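Local structure of major centromere autoantigen B (1HLV) at residues R11-I16 against S43-N48; I17-E22 against A32-I37; R57-A62 against K67-S72; D75-L80 against L105-E110. The protein binds the CENP-B box of centromeric DNA through a DNA-binding region made of two helix-turn-helix domains, kinking the DNA. One frame throughout, in Å; residues are numbered along the deposited sequence.

Interaction 1: R11-I16 against S43-N48; sequences REKSRI and STILKN. With nucleotides of chain A; nucleotides of chain B.
Ile45 reaches across from helix 39-47 with its terminal methyl, and that CD1 makes both side-chain contacts between the segments. It lies 3.8 Å from Lys13 CG and 3.9 Å from Ile16 CD1; Lys13 takes part through its CG methylene. The two isoleucines cross at about a right angle and meet through their methyl ends alone. In Ile45, CG1 is anti to the carbonyl carbon (chi1 -72°) and the chain runs on extended, which carries CD1 to helix 10-22. Beyond CG the lysine chain bends at chi3 and leads its ammonium away from Ile45. Lys13 NZ donates a weak hydrogen bond of 3.3 Å to OP1 of DA14 of chain B, and also bonds the carbonyl oxygen of Lys67; the ring of Phe10 adds a cation-pi contact. Ile52 of helix 49-59 and Leu8 pack around the same apolar patch. Helix 39-47 meets the DNA on its other flank. There Ser43 OG donates to OP2 of DT4 of chain A over 2.7 Å, and Ser43 CB sits 3.4 Å from C7, the major-groove methyl of DT5 of chain A. The apolar contact holds one side of helix 39-47, the recognition helix, against helix 10-22, and Lys13 would partly offset the negative charge of a phosphate on the second strand, although its stronger bond is to Lys67.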
# COMPACT_ATOMS: atom_id res chain seq x y z
N ARG C 11 8.42 -1.26 4.22
CA ARG C 11 9.20 -2.19 5.02
C ARG C 11 10.29 -1.43 5.80
O ARG C 11 10.55 -1.73 6.96
CB ARG C 11 9.83 -3.26 4.12
CG ARG C 11 10.66 -4.29 4.86
CD ARG C 11 9.84 -5.11 5.86
NE ARG C 11 9.25 -6.32 5.28
CZ ARG C 11 8.04 -6.39 4.74
NH1 ARG C 11 7.25 -5.33 4.70
NH2 ARG C 11 7.61 -7.54 4.23
N GLU C 12 10.91 -0.43 5.16
CA GLU C 12 11.96 0.36 5.81
C GLU C 12 11.41 1.22 6.95
O GLU C 12 12.02 1.33 8.02
CB GLU C 12 12.66 1.26 4.78
CG GLU C 12 13.65 0.53 3.86
CD GLU C 12 13.96 1.31 2.58
OE1 GLU C 12 15.01 1.05 1.96
OE2 GLU C 12 13.15 2.18 2.18
N LYS C 13 10.26 1.85 6.71
CA LYS C 13 9.64 2.69 7.73
C LYS C 13 9.14 1.80 8.87
O LYS C 13 9.14 2.20 10.03
CB LYS C 13 8.50 3.52 7.13
CG LYS C 13 9.01 4.74 6.36
CD LYS C 13 7.91 5.51 5.63
CE LYS C 13 7.35 4.71 4.46
NZ LYS C 13 6.53 5.55 3.54
N SER C 14 8.74 0.59 8.54
CA SER C 14 8.29 -0.35 9.55
C SER C 14 9.47 -0.73 10.46
O SER C 14 9.33 -0.81 11.69
CB SER C 14 7.72 -1.60 8.88
OG SER C 14 7.34 -2.55 9.84
N ARG C 15 10.64 -0.94 9.86
CA ARG C 15 11.82 -1.31 10.63
C ARG C 15 12.22 -0.16 11.55
O ARG C 15 12.55 -0.38 12.72
CB ARG C 15 12.98 -1.65 9.69
CG ARG C 15 14.25 -2.09 10.41
CD ARG C 15 15.37 -2.39 9.44
NE ARG C 15 16.66 -2.60 10.11
CZ ARG C 15 17.81 -2.78 9.47
NH1 ARG C 15 17.85 -2.79 8.15
NH2 ARG C 15 18.93 -2.94 10.17
N ILE C 16 12.20 1.06 11.02
CA ILE C 16 12.54 2.24 11.81
C ILE C 16 11.62 2.34 13.02
O ILE C 16 12.07 2.58 14.14
CB ILE C 16 12.42 3.52 10.94
CG1 ILE C 16 13.51 3.51 9.87
CG2 ILE C 16 12.54 4.77 11.80
CD1 ILE C 16 13.43 4.65 8.90
N SER C 43 10.43 11.73 13.23
CA SER C 43 9.25 12.17 13.97
C SER C 43 7.99 11.94 13.15
O SER C 43 7.02 11.34 13.63
CB SER C 43 9.36 13.65 14.32
OG SER C 43 10.43 13.89 15.21
N THR C 44 7.99 12.40 11.90
CA THR C 44 6.81 12.23 11.08
C THR C 44 6.51 10.75 10.84
O THR C 44 5.35 10.36 10.76
CB THR C 44 6.92 13.04 9.76
OG1 THR C 44 6.28 12.33 8.70
CG2 THR C 44 8.34 13.34 9.42
N ILE C 45 7.54 9.91 10.77
CA ILE C 45 7.31 8.47 10.61
C ILE C 45 6.60 7.94 11.86
O ILE C 45 5.62 7.20 11.78
CB ILE C 45 8.63 7.69 10.44
CG1 ILE C 45 9.23 7.96 9.05
CG2 ILE C 45 8.38 6.20 10.65
CD1 ILE C 45 10.54 7.22 8.78
N LEU C 46 7.13 8.32 13.03
CA LEU C 46 6.53 7.89 14.29
C LEU C 46 5.10 8.39 14.43
O LEU C 46 4.24 7.67 14.92
CB LEU C 46 7.37 8.37 15.48
CG LEU C 46 8.74 7.70 15.64
CD1 LEU C 46 9.40 8.20 16.91
CD2 LEU C 46 8.57 6.19 15.69
N LYS C 47 4.83 9.62 13.99
CA LYS C 47 3.47 10.11 14.10
C LYS C 47 2.50 9.35 13.18
O LYS C 47 1.32 9.22 13.50
CB LYS C 47 3.38 11.60 13.79
CG LYS C 47 1.98 12.12 14.10
CD LYS C 47 1.90 13.63 14.20
CE LYS C 47 0.52 14.05 14.73
NZ LYS C 47 0.34 15.54 14.87
N ASN C 48 3.00 8.85 12.05
CA ASN C 48 2.16 8.10 11.11
C ASN C 48 2.27 6.61 11.37
O ASN C 48 1.82 5.79 10.58
CB ASN C 48 2.57 8.40 9.67
CG ASN C 48 2.37 9.86 9.30
OD1 ASN C 48 1.33 10.44 9.59
ND2 ASN C 48 3.38 10.46 8.66
P DT A 4 10.15 12.82 18.68
OP1 DT A 4 9.48 11.64 19.29
OP2 DT A 4 11.07 12.64 17.53
O5' DT A 4 9.02 13.86 18.29
C5' DT A 4 8.36 14.57 19.32
C4' DT A 4 7.59 15.74 18.77
O4' DT A 4 8.47 16.83 18.40
C3' DT A 4 6.73 15.43 17.55
O3' DT A 4 5.41 15.90 17.80
C2' DT A 4 7.40 16.22 16.43
C1' DT A 4 8.05 17.37 17.17
N1 DT A 4 9.24 17.97 16.52
C2 DT A 4 9.23 19.32 16.25
O2 DT A 4 8.27 20.04 16.49
N3 DT A 4 10.38 19.81 15.69
C4 DT A 4 11.52 19.10 15.38
O4 DT A 4 12.50 19.68 14.91
C5 DT A 4 11.46 17.69 15.65
C7 DT A 4 12.64 16.83 15.29
C6 DT A 4 10.34 17.20 16.20
P DT A 5 4.21 15.49 16.83
OP1 DT A 5 3.05 15.06 17.65
OP2 DT A 5 4.75 14.56 15.79
O5' DT A 5 3.87 16.89 16.17
C5' DT A 5 3.66 18.02 17.01
C4' DT A 5 3.56 19.28 16.19
O4' DT A 5 4.85 19.70 15.70
C3' DT A 5 2.63 19.23 14.98
O3' DT A 5 1.88 20.44 14.96
C2' DT A 5 3.60 19.16 13.80
C1' DT A 5 4.77 19.99 14.31
N1 DT A 5 6.10 19.71 13.72
C2 DT A 5 6.83 20.79 13.27
O2 DT A 5 6.39 21.93 13.24
N3 DT A 5 8.10 20.48 12.85
C4 DT A 5 8.69 19.23 12.82
O4 DT A 5 9.85 19.10 12.46
C5 DT A 5 7.84 18.14 13.24
C7 DT A 5 8.38 16.74 13.18
C6 DT A 5 6.60 18.43 13.67
P DA B 14 7.94 9.77 4.33
OP1 DA B 14 8.20 8.38 3.87
OP2 DA B 14 7.51 10.01 5.73
O5' DA B 14 9.23 10.65 4.03
C5' DA B 14 9.74 10.77 2.70
C4' DA B 14 10.52 12.05 2.53
O4' DA B 14 9.65 13.20 2.47
C3' DA B 14 11.53 12.36 3.63
O3' DA B 14 12.58 13.08 2.99
C2' DA B 14 10.73 13.26 4.56
C1' DA B 14 9.91 14.07 3.57
N9 DA B 14 8.60 14.54 4.03
C8 DA B 14 7.67 13.85 4.76
N7 DA B 14 6.52 14.47 4.88
C5 DA B 14 6.72 15.67 4.21
C6 DA B 14 5.88 16.75 3.93
N6 DA B 14 4.59 16.78 4.28
N1 DA B 14 6.39 17.81 3.26
C2 DA B 14 7.67 17.75 2.87
N3 DA B 14 8.56 16.77 3.04
C4 DA B 14 8.02 15.75 3.72

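Interaction 2: I17-E22 against A32-I37; sequences IQEVEE and ARRFNI
Glu19 lays its aliphatic stem along the edge of the Phe35 ring, Glu19 CG being 3.6 Å and Glu19 CB 3.7 Å from Phe35 CE1, with Phe35 CZ only slightly farther from each. Glu19 CG lies near the ring plane, so the contact is made at the rim. The first torsion turns Glu19 CG directly opposite the backbone N, and a bend at chi2 takes the carboxylate off the phenylalanine, its plane 86° from that of the ring. The bend points OE2 at Arg34, whose side chain leaves helix 28-35 extended from CG to NE and lies across the glutamate. Arg34 NH1 donates to Glu19 OE2 over 3.2 Å, the hydrogen bond of a salt bridge. OE2 lies close to the guanidinium plane, but NH1 comes to it on the anti side and 32° out of the carboxylate plane, and the N-H...O angle of 142° is well short of straight. Glu30 takes NE of the same arginine, which thereby has a carboxylate at two of its nitrogens. Behind these side chains helix 28-35 ends in a Schellman motif: Ile37 N bonds to Ala32 O at 3.0 Å and Asn36 N to Arg33 O at 2.8 Å, with Asn36 at positive phi. This is the turn of the helix-turn-helix, leading into helix 39-47. One glutamate therefore serves both kinds of chemistry, its methylenes packing on an aromatic edge and its charge engaging a surface arginine, through a bond whose bent geometry suggests modest strength.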
# COMPACT_ATOMS: atom_id res chain seq x y z
N ILE C 17 10.32 2.14 12.79
CA ILE C 17 9.33 2.20 13.85
C ILE C 17 9.65 1.15 14.90
O ILE C 17 9.69 1.43 16.10
CB ILE C 17 7.91 1.95 13.30
CG1 ILE C 17 7.45 3.17 12.50
CG2 ILE C 17 6.94 1.65 14.42
CD1 ILE C 17 6.25 2.89 11.62
N GLN C 18 9.88 -0.08 14.44
CA GLN C 18 10.20 -1.19 15.32
C GLN C 18 11.46 -0.89 16.13
O GLN C 18 11.57 -1.28 17.30
CB GLN C 18 10.41 -2.45 14.49
CG GLN C 18 10.80 -3.67 15.31
CD GLN C 18 11.22 -4.84 14.45
OE1 GLN C 18 11.62 -5.89 14.97
NE2 GLN C 18 11.15 -4.68 13.13
N GLU C 19 12.41 -0.20 15.52
CA GLU C 19 13.65 0.14 16.20
C GLU C 19 13.38 1.03 17.41
O GLU C 19 13.95 0.82 18.48
CB GLU C 19 14.60 0.86 15.24
CG GLU C 19 15.98 1.13 15.83
CD GLU C 19 16.84 -0.13 15.90
OE1 GLU C 19 16.28 -1.24 15.87
OE2 GLU C 19 18.08 0.00 16.00
N VAL C 20 12.50 2.01 17.24
CA VAL C 20 12.17 2.93 18.32
C VAL C 20 11.43 2.26 19.47
O VAL C 20 11.65 2.60 20.63
CB VAL C 20 11.35 4.13 17.80
CG1 VAL C 20 10.87 4.98 18.96
CG2 VAL C 20 12.20 4.96 16.85
N GLU C 21 10.55 1.32 19.16
CA GLU C 21 9.79 0.63 20.20
C GLU C 21 10.62 -0.39 20.99
O GLU C 21 10.29 -0.70 22.13
CB GLU C 21 8.57 -0.06 19.59
CG GLU C 21 7.71 0.90 18.77
CD GLU C 21 6.42 0.27 18.28
OE1 GLU C 21 6.46 -0.90 17.82
OE2 GLU C 21 5.36 0.95 18.33
N GLU C 22 11.70 -0.88 20.39
CA GLU C 22 12.55 -1.86 21.06
C GLU C 22 13.74 -1.20 21.76
O GLU C 22 14.48 -1.86 22.48
CB GLU C 22 13.08 -2.89 20.06
CG GLU C 22 11.99 -3.58 19.27
CD GLU C 22 12.55 -4.58 18.27
OE1 GLU C 22 13.60 -4.27 17.66
OE2 GLU C 22 11.94 -5.65 18.09
N ALA C 32 17.70 8.23 14.53
CA ALA C 32 17.68 8.88 13.22
C ALA C 32 19.05 8.71 12.56
O ALA C 32 19.15 8.47 11.35
CB ALA C 32 17.36 10.37 13.37
N ARG C 33 20.11 8.82 13.36
CA ARG C 33 21.46 8.68 12.83
C ARG C 33 21.69 7.27 12.30
O ARG C 33 22.25 7.10 11.21
CB ARG C 33 22.51 8.98 13.90
CG ARG C 33 23.93 8.90 13.35
CD ARG C 33 24.96 8.66 14.45
NE ARG C 33 25.71 7.42 14.22
CZ ARG C 33 25.30 6.21 14.59
NH1 ARG C 33 24.14 6.06 15.22
NH2 ARG C 33 26.04 5.15 14.31
N ARG C 34 21.27 6.27 13.07
CA ARG C 34 21.44 4.88 12.68
C ARG C 34 20.83 4.57 11.31
O ARG C 34 21.33 3.70 10.60
CB ARG C 34 20.80 3.96 13.71
CG ARG C 34 21.47 3.99 15.05
CD ARG C 34 20.86 2.95 15.96
NE ARG C 34 21.54 2.90 17.25
CZ ARG C 34 21.35 1.94 18.15
NH1 ARG C 34 20.48 0.96 17.90
NH2 ARG C 34 22.02 1.97 19.29
N PHE C 35 19.76 5.27 10.96
CA PHE C 35 19.12 5.05 9.68
C PHE C 35 19.47 6.14 8.70
O PHE C 35 19.02 6.12 7.56
CB PHE C 35 17.60 4.94 9.84
CG PHE C 35 17.18 3.70 10.56
CD1 PHE C 35 16.97 3.72 11.93
CD2 PHE C 35 17.06 2.50 9.88
CE1 PHE C 35 16.66 2.56 12.62
CE2 PHE C 35 16.75 1.32 10.56
CZ PHE C 35 16.55 1.35 11.93
N ASN C 36 20.28 7.08 9.16
CA ASN C 36 20.72 8.18 8.31
C ASN C 36 19.55 8.95 7.73
O ASN C 36 19.44 9.10 6.51
CB ASN C 36 21.59 7.62 7.18
CG ASN C 36 22.27 8.71 6.37
OD1 ASN C 36 22.58 8.52 5.20
ND2 ASN C 36 22.53 9.86 7.00
N ILE C 37 18.66 9.43 8.59
CA ILE C 37 17.50 10.21 8.17
C ILE C 37 17.37 11.40 9.10
O ILE C 37 17.75 11.33 10.27
CB ILE C 37 16.20 9.40 8.24
CG1 ILE C 37 15.99 8.87 9.66
CG2 ILE C 37 16.22 8.29 7.22
CD1 ILE C 37 14.66 8.19 9.88

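Interaction 3: R57-A62 against K67-S72; sequences RKYGVA and KTNKLS. With nucleotides of chain A; nucleotides of chain B.
Lys58 and Tyr59 extend side by side from the end of helix 49-59, and the ends of both side chains converge on that of Asn69. The lysine, whose chi1 of 174° starts a chain that stays extended beyond CG, runs over one face of the tyrosine ring with Lys58 CD 3.9 Å above the plane, offset toward the rim. Lys58 NZ donates to Tyr59 OH at 3.3 Å. The Asn69 amide lies at the edge of this ring, the two planes 86° apart, while its side chain is set across that of Lys58. Leu71 CD2 touches Lys58 NZ, and a water accepts from Lys58 NZ at 2.9 Å and donates to Lys70 O at 3.1 Å. Three backbone amides of 67-72 bond phosphates: Lys67 N (2.8 Å) and Thr68 N (3.2 Å) both donate to OP1 of DA13 of chain A, and Asn69 N to OP1 of DA13 of chain B at 3.2 Å. Lys70 sets out with CB directed away from 57-62, and its NZ bonds O2 of a thymine, an atom of the minor-groove edge. A basic linker that joins two helix-turn-helix domains and enters the minor groove, as here, is also found in paired domains.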
# COMPACT_ATOMS: atom_id res chain seq x y z
N ARG C 57 0.91 -3.93 5.93
CA ARG C 57 0.05 -5.11 5.90
C ARG C 57 -0.72 -5.16 4.59
O ARG C 57 -0.81 -6.21 3.95
CB ARG C 57 -0.94 -5.08 7.08
CG ARG C 57 -0.38 -5.63 8.38
CD ARG C 57 -1.43 -5.63 9.50
NE ARG C 57 -1.34 -4.46 10.38
CZ ARG C 57 -2.21 -3.45 10.39
NH1 ARG C 57 -3.25 -3.46 9.57
NH2 ARG C 57 -2.04 -2.44 11.23
N LYS C 58 -1.25 -4.02 4.18
CA LYS C 58 -2.02 -3.90 2.96
C LYS C 58 -1.25 -4.31 1.71
O LYS C 58 -1.77 -5.05 0.86
CB LYS C 58 -2.50 -2.46 2.80
CG LYS C 58 -3.20 -2.18 1.49
CD LYS C 58 -3.39 -0.68 1.31
CE LYS C 58 -4.03 -0.36 -0.02
NZ LYS C 58 -4.11 1.10 -0.23
N TYR C 59 -0.01 -3.84 1.59
CA TYR C 59 0.82 -4.15 0.43
C TYR C 59 1.54 -5.50 0.48
O TYR C 59 2.15 -5.94 -0.50
CB TYR C 59 1.80 -3.00 0.18
CG TYR C 59 1.11 -1.73 -0.26
CD1 TYR C 59 0.97 -0.64 0.60
CD2 TYR C 59 0.51 -1.64 -1.51
CE1 TYR C 59 0.25 0.50 0.22
CE2 TYR C 59 -0.21 -0.52 -1.91
CZ TYR C 59 -0.35 0.55 -1.04
OH TYR C 59 -1.12 1.64 -1.43
N GLY C 60 1.46 -6.18 1.62
CA GLY C 60 2.10 -7.48 1.75
C GLY C 60 3.53 -7.58 1.26
O GLY C 60 4.38 -6.76 1.62
N VAL C 61 3.81 -8.57 0.42
CA VAL C 61 5.16 -8.77 -0.09
C VAL C 61 5.68 -7.59 -0.89
O VAL C 61 6.89 -7.48 -1.14
CB VAL C 61 5.27 -10.06 -0.96
CG1 VAL C 61 4.70 -11.25 -0.19
CG2 VAL C 61 4.54 -9.87 -2.29
N ALA C 62 4.78 -6.70 -1.29
CA ALA C 62 5.15 -5.52 -2.07
C ALA C 62 5.62 -4.35 -1.19
O ALA C 62 6.00 -3.29 -1.69
CB ALA C 62 3.97 -5.08 -2.95
N LYS C 67 6.13 2.62 -1.46
CA LYS C 67 6.57 3.67 -0.55
C LYS C 67 5.41 4.58 -0.13
O LYS C 67 5.38 5.10 0.99
CB LYS C 67 7.66 4.51 -1.22
CG LYS C 67 8.85 3.67 -1.64
CD LYS C 67 9.86 4.47 -2.42
CE LYS C 67 11.00 3.56 -2.87
NZ LYS C 67 11.90 4.23 -3.85
N THR C 68 4.46 4.73 -1.04
CA THR C 68 3.30 5.58 -0.84
C THR C 68 1.97 4.84 -0.78
O THR C 68 1.72 3.91 -1.55
CB THR C 68 3.25 6.59 -1.98
OG1 THR C 68 4.30 7.55 -1.79
CG2 THR C 68 1.92 7.26 -2.06
N ASN C 69 1.10 5.26 0.13
CA ASN C 69 -0.20 4.62 0.23
C ASN C 69 -1.20 5.35 -0.67
O ASN C 69 -2.35 5.58 -0.29
CB ASN C 69 -0.71 4.61 1.67
CG ASN C 69 -1.99 3.80 1.81
OD1 ASN C 69 -2.77 4.00 2.75
ND2 ASN C 69 -2.21 2.88 0.87
N LYS C 70 -0.75 5.72 -1.86
CA LYS C 70 -1.61 6.41 -2.81
C LYS C 70 -2.76 5.49 -3.22
O LYS C 70 -2.57 4.29 -3.40
CB LYS C 70 -0.82 6.85 -4.03
CG LYS C 70 -1.66 7.60 -5.05
CD LYS C 70 -0.86 8.68 -5.75
CE LYS C 70 -1.57 9.09 -7.01
NZ LYS C 70 -2.54 10.19 -6.74
N LEU C 71 -3.95 6.06 -3.35
CA LEU C 71 -5.12 5.28 -3.72
C LEU C 71 -5.58 5.61 -5.13
O LEU C 71 -5.24 6.67 -5.68
CB LEU C 71 -6.29 5.57 -2.75
CG LEU C 71 -6.04 5.43 -1.24
CD1 LEU C 71 -7.34 5.75 -0.50
CD2 LEU C 71 -5.56 4.02 -0.90
N SER C 72 -6.35 4.70 -5.70
CA SER C 72 -6.90 4.88 -7.04
C SER C 72 -8.22 5.60 -6.82
O SER C 72 -8.88 5.37 -5.82
CB SER C 72 -7.16 3.53 -7.70
OG SER C 72 -8.22 3.61 -8.63
P DA A 13 5.41 4.17 -5.11
OP1 DA A 13 4.96 3.40 -3.92
OP2 DA A 13 6.40 3.59 -6.05
O5' DA A 13 4.13 4.59 -5.96
C5' DA A 13 3.01 5.17 -5.32
C4' DA A 13 1.96 5.53 -6.34
O4' DA A 13 2.32 6.75 -7.04
C3' DA A 13 1.69 4.48 -7.42
O3' DA A 13 0.30 4.49 -7.67
C2' DA A 13 2.37 5.07 -8.64
C1' DA A 13 2.07 6.54 -8.42
N9 DA A 13 2.84 7.51 -9.19
C8 DA A 13 4.16 7.46 -9.58
N7 DA A 13 4.54 8.50 -10.30
C5 DA A 13 3.39 9.28 -10.38
C6 DA A 13 3.12 10.50 -11.03
N6 DA A 13 4.02 11.16 -11.77
N1 DA A 13 1.88 11.02 -10.89
C2 DA A 13 0.98 10.33 -10.18
N3 DA A 13 1.10 9.17 -9.56
C4 DA A 13 2.35 8.69 -9.69
P DA A 14 -0.43 3.21 -8.29
OP1 DA A 14 -0.79 2.26 -7.20
OP2 DA A 14 0.35 2.73 -9.46
O5' DA A 14 -1.79 3.86 -8.80
C5' DA A 14 -2.52 4.72 -7.93
C4' DA A 14 -3.29 5.76 -8.71
O4' DA A 14 -2.43 6.88 -9.03
C3' DA A 14 -3.82 5.21 -10.03
O3' DA A 14 -5.22 5.09 -10.10
C2' DA A 14 -3.38 6.21 -11.08
C1' DA A 14 -2.63 7.31 -10.37
N9 DA A 14 -1.31 7.39 -11.01
C8 DA A 14 -0.27 6.52 -10.81
N7 DA A 14 0.78 6.78 -11.55
C5 DA A 14 0.42 7.91 -12.26
C6 DA A 14 1.11 8.69 -13.20
N6 DA A 14 2.37 8.45 -13.58
N1 DA A 14 0.47 9.75 -13.74
C2 DA A 14 -0.79 10.00 -13.34
N3 DA A 14 -1.54 9.35 -12.45
C4 DA A 14 -0.87 8.30 -11.94
P DA B 13 1.50 8.31 2.64
OP1 DA B 13 1.93 6.89 2.74
OP2 DA B 13 0.53 8.85 3.63
O5' DA B 13 2.80 9.24 2.62
C5' DA B 13 3.89 8.93 1.76
C4' DA B 13 5.02 9.92 1.98
O4' DA B 13 4.64 11.24 1.54
C3' DA B 13 5.50 10.09 3.43
O3' DA B 13 6.87 10.45 3.36
C2' DA B 13 4.74 11.32 3.88
C1' DA B 13 4.81 12.16 2.62
N9 DA B 13 3.80 13.20 2.49
C8 DA B 13 2.50 13.20 2.95
N7 DA B 13 1.84 14.30 2.67
C5 DA B 13 2.77 15.08 1.99
C6 DA B 13 2.69 16.37 1.42
N6 DA B 13 1.59 17.13 1.46
N1 DA B 13 3.80 16.85 0.80
C2 DA B 13 4.90 16.08 0.77
N3 DA B 13 5.09 14.86 1.26
C4 DA B 13 3.98 14.41 1.87
O HOH W 1 -4.22 1.73 -3.01

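Interaction 4: D75-L80 against L105-E110; sequences DKLEGL and LRIAEE
Ile107 pushes its branch methyl into the dip between Leu77 and Leu80, two residues one turn apart on helix 75-88. Its CG2 is 4.0 Å from Leu77 CG and 3.9 Å from Leu80 CD1, so one methyl fills the notch. The longer arm of the isoleucine runs beside it, Ile107 CD1 resting 4.1 Å from Leu80 CB. With chi1 at -64°, both methyls of Ile107 are turned to Leu80, whose CB faces the gap between CG2 and CD1. The complementary bump is Leu77: CG anti to its own N sends CD1 past the isoleucine to the small side chain of Ala108, whose CB it meets at 3.7 Å. The segment axes come within 9.8 Å at 124° between their directions. This packing lies in the second helix-turn-helix domain, in the range matching the Tc5 transposase DNA-binding family, and joins the first of its helices to helix 97-111. Met113, Phe116 and Trp122 close around Leu77, the tryptophan coming from helix 120-129, and Leu111 continues the apolar strip beside Leu80. On another face of helix 75-88 Glu78, its CB directed away from 105-110, forms a salt bridge with Arg129.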
# COMPACT_ATOMS: atom_id res chain seq x y z
N ASP C 75 -10.94 3.45 -5.74
CA ASP C 75 -10.67 2.68 -4.53
C ASP C 75 -11.89 1.97 -3.94
O ASP C 75 -11.77 0.85 -3.45
CB ASP C 75 -10.04 3.56 -3.46
CG ASP C 75 -9.65 2.77 -2.22
OD1 ASP C 75 -10.39 2.84 -1.21
OD2 ASP C 75 -8.61 2.05 -2.26
N LYS C 76 -13.06 2.60 -3.99
CA LYS C 76 -14.23 1.96 -3.43
C LYS C 76 -14.52 0.67 -4.20
O LYS C 76 -14.81 -0.36 -3.61
CB LYS C 76 -15.44 2.90 -3.48
CG LYS C 76 -16.66 2.39 -2.75
CD LYS C 76 -17.79 3.42 -2.84
CE LYS C 76 -19.09 2.91 -2.21
NZ LYS C 76 -19.09 2.91 -0.72
N LEU C 77 -14.42 0.76 -5.53
CA LEU C 77 -14.66 -0.39 -6.40
C LEU C 77 -13.64 -1.49 -6.10
O LEU C 77 -13.98 -2.67 -5.99
CB LEU C 77 -14.57 0.04 -7.87
CG LEU C 77 -14.69 -1.03 -8.97
CD1 LEU C 77 -15.03 -0.39 -10.32
CD2 LEU C 77 -13.38 -1.79 -9.06
N GLU C 78 -12.37 -1.09 -5.97
CA GLU C 78 -11.31 -2.05 -5.67
C GLU C 78 -11.56 -2.82 -4.37
O GLU C 78 -11.17 -3.98 -4.24
CB GLU C 78 -9.97 -1.33 -5.60
CG GLU C 78 -9.43 -1.00 -6.98
CD GLU C 78 -8.21 -0.11 -6.93
OE1 GLU C 78 -7.38 -0.28 -6.01
OE2 GLU C 78 -8.09 0.75 -7.83
N GLY C 79 -12.20 -2.16 -3.41
CA GLY C 79 -12.48 -2.81 -2.15
C GLY C 79 -13.43 -3.96 -2.37
O GLY C 79 -13.17 -5.09 -1.96
N LEU C 80 -14.53 -3.67 -3.05
CA LEU C 80 -15.54 -4.68 -3.35
C LEU C 80 -14.98 -5.82 -4.21
O LEU C 80 -15.24 -7.00 -3.93
CB LEU C 80 -16.73 -4.02 -4.04
CG LEU C 80 -17.38 -3.00 -3.08
CD1 LEU C 80 -18.35 -2.08 -3.81
CD2 LEU C 80 -18.07 -3.78 -1.95
N LEU C 105 -16.41 -4.11 -14.12
CA LEU C 105 -17.31 -3.26 -14.89
C LEU C 105 -18.73 -3.30 -14.32
O LEU C 105 -19.46 -2.31 -14.40
CB LEU C 105 -17.30 -3.69 -16.36
CG LEU C 105 -16.02 -3.33 -17.13
CD1 LEU C 105 -16.09 -3.89 -18.55
CD2 LEU C 105 -15.83 -1.81 -17.17
N ARG C 106 -19.11 -4.43 -13.73
CA ARG C 106 -20.44 -4.57 -13.14
C ARG C 106 -20.54 -3.80 -11.83
O ARG C 106 -21.56 -3.18 -11.54
CB ARG C 106 -20.77 -6.04 -12.87
CG ARG C 106 -21.10 -6.86 -14.09
CD ARG C 106 -21.10 -8.32 -13.69
NE ARG C 106 -21.35 -9.23 -14.80
CZ ARG C 106 -21.13 -10.54 -14.74
NH1 ARG C 106 -20.65 -11.08 -13.63
NH2 ARG C 106 -21.40 -11.32 -15.79
N ILE C 107 -19.48 -3.87 -11.02
CA ILE C 107 -19.44 -3.16 -9.75
C ILE C 107 -19.49 -1.66 -10.06
O ILE C 107 -20.17 -0.90 -9.37
CB ILE C 107 -18.16 -3.51 -8.97
CG1 ILE C 107 -18.16 -4.99 -8.62
CG2 ILE C 107 -18.06 -2.67 -7.70
CD1 ILE C 107 -16.91 -5.46 -7.86
N ALA C 108 -18.80 -1.24 -11.11
CA ALA C 108 -18.79 0.16 -11.48
C ALA C 108 -20.18 0.66 -11.85
O ALA C 108 -20.53 1.80 -11.56
CB ALA C 108 -17.83 0.41 -12.64
N GLU C 109 -20.97 -0.21 -12.48
CA GLU C 109 -22.33 0.15 -12.87
C GLU C 109 -23.16 0.36 -11.61
O GLU C 109 -23.93 1.32 -11.51
CB GLU C 109 -22.99 -0.97 -13.68
CG GLU C 109 -22.62 -1.01 -15.15
CD GLU C 109 -23.36 -2.13 -15.90
OE1 GLU C 109 -24.61 -2.11 -15.92
OE2 GLU C 109 -22.67 -3.02 -16.46
N GLU C 110 -22.99 -0.55 -10.66
CA GLU C 110 -23.72 -0.49 -9.40
C GLU C 110 -23.37 0.74 -8.59
O GLU C 110 -24.25 1.35 -7.97
CB GLU C 110 -23.45 -1.74 -8.58
CG GLU C 110 -24.02 -2.98 -9.21
CD GLU C 110 -24.78 -3.83 -8.22
OE1 GLU C 110 -24.11 -4.55 -7.44
OE2 GLU C 110 -26.03 -3.75 -8.21

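How the interactions relate
Interactions 1 and 2 share helix 10-22 and touch: Ile45 CG2 is 3.7 Å from Ile17 CG1, and Ile16 CG1 is 3.7 Å from Phe35 CD2. The segments of interaction 2 fall between those of interaction 1 in sequence, and both belong to the first helix-turn-helix domain. Interaction 3 joins the end of helix 49-59 to the linker; Lys13 NZ, probably hydrogen-bonded to Lys67 O at 2.8 Å, ties it to interaction 1. The linker then passes to interaction 4, where Ser72 lies against Glu78. The centres of interactions 1 and 4 are 32 Å apart, with interaction 3 near the middle of the molecule. Interactions 1 and 3 contact the DNA directly; 2 and 4 come within about 5 Å at their nearest atoms.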